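Local coordinates for protein pentafunctional AROM polypeptide (Schizosaccharomyces pombe, PDB 5SWV) that probably catalyses two shikimate-pathway steps with the domains present here: dehydration of 3-dehydroquinate and NADPH-dependent reduction of 3-dehydroshikimate, at residues I39-D44 with L74-T79; C109-V114 with K134-W139. One frame throughout, in Å; residues are numbered along the deposited sequence.

Contact 1: I39-D44 with L74-T79; sequences IEVRVD and LPIIFT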
# COMPACT_ATOMS: atom_id res chain seq x y z
N ILE A 39 4.81 -7.22 -5.57
CA ILE A 39 5.63 -7.00 -6.75
C ILE A 39 6.43 -8.26 -7.03
O ILE A 39 7.19 -8.73 -6.17
CB ILE A 39 6.60 -5.83 -6.54
CG1 ILE A 39 5.85 -4.57 -6.16
CG2 ILE A 39 7.41 -5.52 -7.80
CD1 ILE A 39 6.78 -3.43 -5.83
N GLU A 40 6.25 -8.82 -8.21
CA GLU A 40 7.12 -9.86 -8.70
C GLU A 40 8.30 -9.21 -9.38
O GLU A 40 8.13 -8.43 -10.31
CB GLU A 40 6.39 -10.75 -9.68
CG GLU A 40 7.17 -11.97 -10.13
CD GLU A 40 6.34 -12.89 -10.99
OE1 GLU A 40 5.99 -12.47 -12.13
OE2 GLU A 40 6.03 -14.02 -10.54
N VAL A 41 9.50 -9.52 -8.91
CA VAL A 41 10.70 -9.16 -9.62
C VAL A 41 10.98 -10.35 -10.50
O VAL A 41 11.28 -11.44 -10.02
CB VAL A 41 11.89 -8.92 -8.70
CG1 VAL A 41 13.13 -8.57 -9.54
CG2 VAL A 41 11.58 -7.82 -7.69
N ARG A 42 10.86 -10.13 -11.80
CA ARG A 42 11.19 -11.13 -12.79
C ARG A 42 12.70 -11.08 -12.96
O ARG A 42 13.24 -10.25 -13.72
CB ARG A 42 10.45 -10.88 -14.10
CG ARG A 42 8.99 -11.30 -14.05
CD ARG A 42 8.81 -12.82 -14.04
NE ARG A 42 9.37 -13.47 -15.24
CZ ARG A 42 8.71 -13.70 -16.39
NH1 ARG A 42 7.43 -13.36 -16.57
NH2 ARG A 42 9.35 -14.28 -17.39
N VAL A 43 13.36 -11.98 -12.23
CA VAL A 43 14.80 -12.00 -12.12
C VAL A 43 15.41 -12.39 -13.46
O VAL A 43 16.49 -11.90 -13.84
CB VAL A 43 15.25 -12.96 -11.00
CG1 VAL A 43 16.77 -13.08 -10.94
CG2 VAL A 43 14.70 -12.51 -9.65
N ASP A 44 14.70 -13.25 -14.20
CA ASP A 44 15.11 -13.61 -15.56
C ASP A 44 15.25 -12.41 -16.53
O ASP A 44 16.03 -12.48 -17.48
CB ASP A 44 14.22 -14.72 -16.15
CG ASP A 44 12.74 -14.35 -16.22
OD1 ASP A 44 12.14 -14.09 -15.14
OD2 ASP A 44 12.19 -14.34 -17.35
N LEU A 74 5.92 -2.87 -0.29
CA LEU A 74 5.14 -3.97 -0.82
C LEU A 74 5.91 -5.29 -0.73
O LEU A 74 7.10 -5.34 -1.03
CB LEU A 74 4.75 -3.72 -2.29
CG LEU A 74 3.74 -2.59 -2.58
CD1 LEU A 74 3.53 -2.45 -4.09
CD2 LEU A 74 2.42 -2.82 -1.86
N PRO A 75 5.23 -6.36 -0.31
CA PRO A 75 5.83 -7.69 -0.35
C PRO A 75 6.39 -8.02 -1.74
O PRO A 75 5.86 -7.55 -2.76
CB PRO A 75 4.66 -8.63 -0.03
CG PRO A 75 3.61 -7.79 0.59
CD PRO A 75 3.83 -6.39 0.16
N ILE A 76 7.45 -8.82 -1.77
CA ILE A 76 8.15 -9.11 -3.02
C ILE A 76 8.09 -10.59 -3.33
O ILE A 76 8.21 -11.44 -2.45
CB ILE A 76 9.60 -8.59 -2.96
CG1 ILE A 76 9.57 -7.06 -3.00
CG2 ILE A 76 10.44 -9.11 -4.12
CD1 ILE A 76 10.86 -6.41 -2.56
N ILE A 77 7.88 -10.87 -4.61
CA ILE A 77 7.90 -12.21 -5.14
C ILE A 77 9.14 -12.26 -6.00
O ILE A 77 9.36 -11.38 -6.83
CB ILE A 77 6.63 -12.49 -5.95
CG1 ILE A 77 5.39 -12.38 -5.06
CG2 ILE A 77 6.69 -13.87 -6.57
CD1 ILE A 77 4.13 -12.03 -5.82
N PHE A 78 9.96 -13.28 -5.78
CA PHE A 78 11.25 -13.44 -6.45
C PHE A 78 11.08 -14.58 -7.46
O PHE A 78 10.99 -15.75 -7.08
CB PHE A 78 12.30 -13.77 -5.40
CG PHE A 78 13.71 -13.88 -5.92
CD1 PHE A 78 14.19 -15.08 -6.41
CD2 PHE A 78 14.57 -12.80 -5.84
CE1 PHE A 78 15.51 -15.19 -6.86
CE2 PHE A 78 15.88 -12.89 -6.28
CZ PHE A 78 16.36 -14.09 -6.79
N THR A 79 11.03 -14.23 -8.74
CA THR A 79 10.66 -15.19 -9.77
C THR A 79 11.71 -15.32 -10.82
O THR A 79 11.99 -14.37 -11.56
CB THR A 79 9.31 -14.82 -10.40
OG1 THR A 79 8.31 -14.90 -9.40
CG2 THR A 79 8.92 -15.80 -11.50

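Contact 2: C109-V114 with K134-W139; sequences CDFVDV and KLIMSW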
# COMPACT_ATOMS: atom_id res chain seq x y z
N CYS A 109 12.88 -12.30 1.17
CA CYS A 109 11.82 -12.18 0.18
C CYS A 109 10.59 -12.87 0.75
O CYS A 109 10.71 -13.92 1.39
CB CYS A 109 12.20 -12.81 -1.17
SG CYS A 109 13.33 -11.79 -2.15
N ASP A 110 9.42 -12.28 0.51
CA ASP A 110 8.16 -12.79 1.06
C ASP A 110 7.75 -14.09 0.39
O ASP A 110 7.33 -15.02 1.07
CB ASP A 110 7.06 -11.76 0.91
CG ASP A 110 7.41 -10.45 1.58
OD1 ASP A 110 8.24 -9.70 1.00
OD2 ASP A 110 6.87 -10.19 2.67
N PHE A 111 7.90 -14.14 -0.94
CA PHE A 111 7.66 -15.35 -1.72
C PHE A 111 8.81 -15.65 -2.68
O PHE A 111 9.53 -14.74 -3.10
CB PHE A 111 6.41 -15.21 -2.59
CG PHE A 111 5.18 -14.80 -1.85
CD1 PHE A 111 4.88 -13.46 -1.66
CD2 PHE A 111 4.28 -15.75 -1.39
CE1 PHE A 111 3.72 -13.07 -1.01
CE2 PHE A 111 3.12 -15.37 -0.73
CZ PHE A 111 2.84 -14.03 -0.54
N VAL A 112 8.95 -16.91 -3.06
CA VAL A 112 9.82 -17.34 -4.15
C VAL A 112 9.00 -18.26 -5.06
O VAL A 112 8.33 -19.17 -4.58
CB VAL A 112 11.07 -18.09 -3.64
CG1 VAL A 112 11.86 -18.73 -4.77
CG2 VAL A 112 11.98 -17.14 -2.86
N ASP A 113 9.05 -18.01 -6.36
CA ASP A 113 8.46 -18.89 -7.35
C ASP A 113 9.45 -19.99 -7.66
O ASP A 113 10.57 -19.71 -8.14
CB ASP A 113 8.10 -18.14 -8.63
CG ASP A 113 7.21 -18.96 -9.58
OD1 ASP A 113 7.68 -20.00 -10.12
OD2 ASP A 113 6.05 -18.55 -9.82
N VAL A 114 9.03 -21.22 -7.41
CA VAL A 114 9.86 -22.37 -7.68
C VAL A 114 9.16 -23.22 -8.73
O VAL A 114 8.13 -23.81 -8.47
CB VAL A 114 10.08 -23.18 -6.40
CG1 VAL A 114 10.93 -24.42 -6.66
CG2 VAL A 114 10.73 -22.31 -5.33
N LYS A 134 7.61 -17.79 1.69
CA LYS A 134 6.59 -18.73 1.21
C LYS A 134 6.93 -19.20 -0.20
O LYS A 134 7.34 -18.40 -1.05
CB LYS A 134 5.23 -18.04 1.15
CG LYS A 134 4.75 -17.45 2.45
CD LYS A 134 4.45 -18.53 3.46
CE LYS A 134 3.69 -17.92 4.62
NZ LYS A 134 3.80 -18.80 5.79
N LEU A 135 6.72 -20.48 -0.47
CA LEU A 135 6.98 -21.03 -1.79
C LEU A 135 5.73 -21.06 -2.68
O LEU A 135 4.65 -21.50 -2.24
CB LEU A 135 7.57 -22.41 -1.68
CG LEU A 135 8.89 -22.51 -0.92
CD1 LEU A 135 9.46 -23.89 -1.16
CD2 LEU A 135 9.90 -21.44 -1.32
N ILE A 136 5.88 -20.53 -3.90
CA ILE A 136 4.88 -20.63 -4.95
C ILE A 136 5.40 -21.67 -5.94
O ILE A 136 6.38 -21.43 -6.65
CB ILE A 136 4.59 -19.29 -5.68
CG1 ILE A 136 4.28 -18.17 -4.69
CG2 ILE A 136 3.41 -19.46 -6.64
CD1 ILE A 136 3.92 -16.83 -5.33
N MET A 137 4.76 -22.82 -5.95
CA MET A 137 5.10 -23.87 -6.88
C MET A 137 4.30 -23.64 -8.15
O MET A 137 3.08 -23.59 -8.11
CB MET A 137 4.78 -25.23 -6.26
CG MET A 137 5.56 -25.50 -4.99
SD MET A 137 7.29 -25.78 -5.35
CE MET A 137 8.00 -24.78 -4.09
N SER A 138 5.01 -23.52 -9.27
CA SER A 138 4.44 -23.06 -10.52
C SER A 138 4.69 -24.03 -11.66
O SER A 138 5.77 -24.59 -11.76
CB SER A 138 5.04 -21.70 -10.88
OG SER A 138 6.33 -21.86 -11.43
N TRP A 139 3.70 -24.19 -12.53
CA TRP A 139 3.92 -24.81 -13.83
C TRP A 139 3.07 -24.12 -14.90
O TRP A 139 1.91 -23.80 -14.67
CB TRP A 139 3.61 -26.30 -13.80
CG TRP A 139 3.94 -26.97 -15.10
CD1 TRP A 139 3.08 -27.21 -16.13
CD2 TRP A 139 5.22 -27.44 -15.53
NE1 TRP A 139 3.74 -27.83 -17.17
CE2 TRP A 139 5.05 -27.99 -16.82
CE3 TRP A 139 6.49 -27.48 -14.93
CZ2 TRP A 139 6.11 -28.57 -17.54
CZ3 TRP A 139 7.55 -28.07 -15.66
CH2 TRP A 139 7.35 -28.60 -16.95

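Contact 1: I39-D44 with L74-T79
Thr79 and Glu40 meet by their polar ends on the inner face of two parallel strands of the dehydroquinase TIM barrel, which helix 58-69 joins into a beta-alpha-beta unit. Thr79 OG1 donates to Glu40 OE2 at 2.7 Å, coming from above the carboxylate plane. Glu40 has CG anti to the backbone N (chi1 -173°), and its extended chain crosses Thr79 obliquely, with Glu40 CG 3.6 Å from Thr79 CB. Thr79 CG2 sits 3.5 Å from the same Glu40 OE2 and also touches Arg42 CD at 3.9 Å. Beyond CD, the guanidinium grips Asp44 side-on. Arg42 NE points in its own plane to Asp44 OD1 at 2.8 Å, while NH2 binds OD2, each oxygen using its syn lone pair. Asp44 OD2 also accepts the backbone N-H of Leu88.

Ile39, Val41, Ile76 and Phe78 make up the apolar outer face. Val43, just past the strand, sets CG2 over the centre of the Phe78 ring in a CH-pi contact, 3.6 Å from the centroid and 13° off the ring normal. Val41 CG2 touches Ile76 CG2, and both residues rest on Leu68. At the start of the pair, Ile39 and Leu74 cross at about a right angle, with Ile39 CG1 and CD1 both against Leu74 CD1.

Between the faces, Ile39, Val41 and Val43 give their N-H groups to the carbonyls of Pro75, Ile77 and Thr79, and the carbonyls of Ile39 and Val41 take the N-H groups of Ile77 and Thr79. Outside, hydrocarbon packs on helix 58-69. Inside, behind apolar Ile77, hydrogen bonds restrict the Glu40 carboxylate and Arg42 guanidinium toward the C-terminal strand ends, where TIM barrels, probably including this dehydroquinase, carry their active sites.

Contact 2: C109-V114 with K134-W139
Val114 and Met137 lie side by side on neighbouring parallel strands of the TIM barrel, a beta-alpha-beta unit that passes through helix 120-128. The methyl CE of Met137 lies 3.5 Å from Val114 CB. On the same outer face, Leu135 CD2 reaches both Val112 CB and Val114 CG2, and Met101 of helix 94-106 packs on the two valines. Inside the barrel, Phe111 CD2 meets Lys134 CB at 3.5 Å, the methylene lying obliquely to the ring, while Ile136 CD1 touches Phe111 CB at 4.0 Å.

The backbone ladder is continuous. Lys134 N binds Asp110 O, Val112 N binds Lys134 O, Ile136 N binds Val112 O and Val114 N binds Ile136 O; the last rung, Ser138 N to Val114 O, is longer at 3.2 Å, its donor above the carbonyl plane.

The polar side-chain contact is likewise on the inner face. Asp113 OD2 forms a salt bridge with Arg81 NH2. Ser138 holds OG between its backbone N and carbonyl carbon (chi1 78°), from where OG donates to the syn lone pair of Asp113 OD1 at 2.6 Å.

How the contacts relate
Contacts 1 and 2 follow each other along the chain and round the barrel wall, their centres 10 Å apart, because strands 76-79 and 111-115 are neighbours. Two probable hydrogen bonds join them: Ile76 N to Asp110 OD1 at 3.0 Å, and Asp113 N to Phe78 O at 3.1 Å. Asp110 OD1 is also salt-bridged to Arg69. Thr79 OG1 packs 3.3 Å from Asp113 CB, placing the Glu40-Thr79 and Asp113-Ser138 pairs on adjoining strands of the inner face. Arg81, the partner of Asp113, also gives a weak backbone hydrogen bond to Asp44 OD1. Asp113, Ile136 and Ser138 touch Lys169 on strand 167-173, by family analogy probably the Schiff-base lysine of the type I dehydroquinase site.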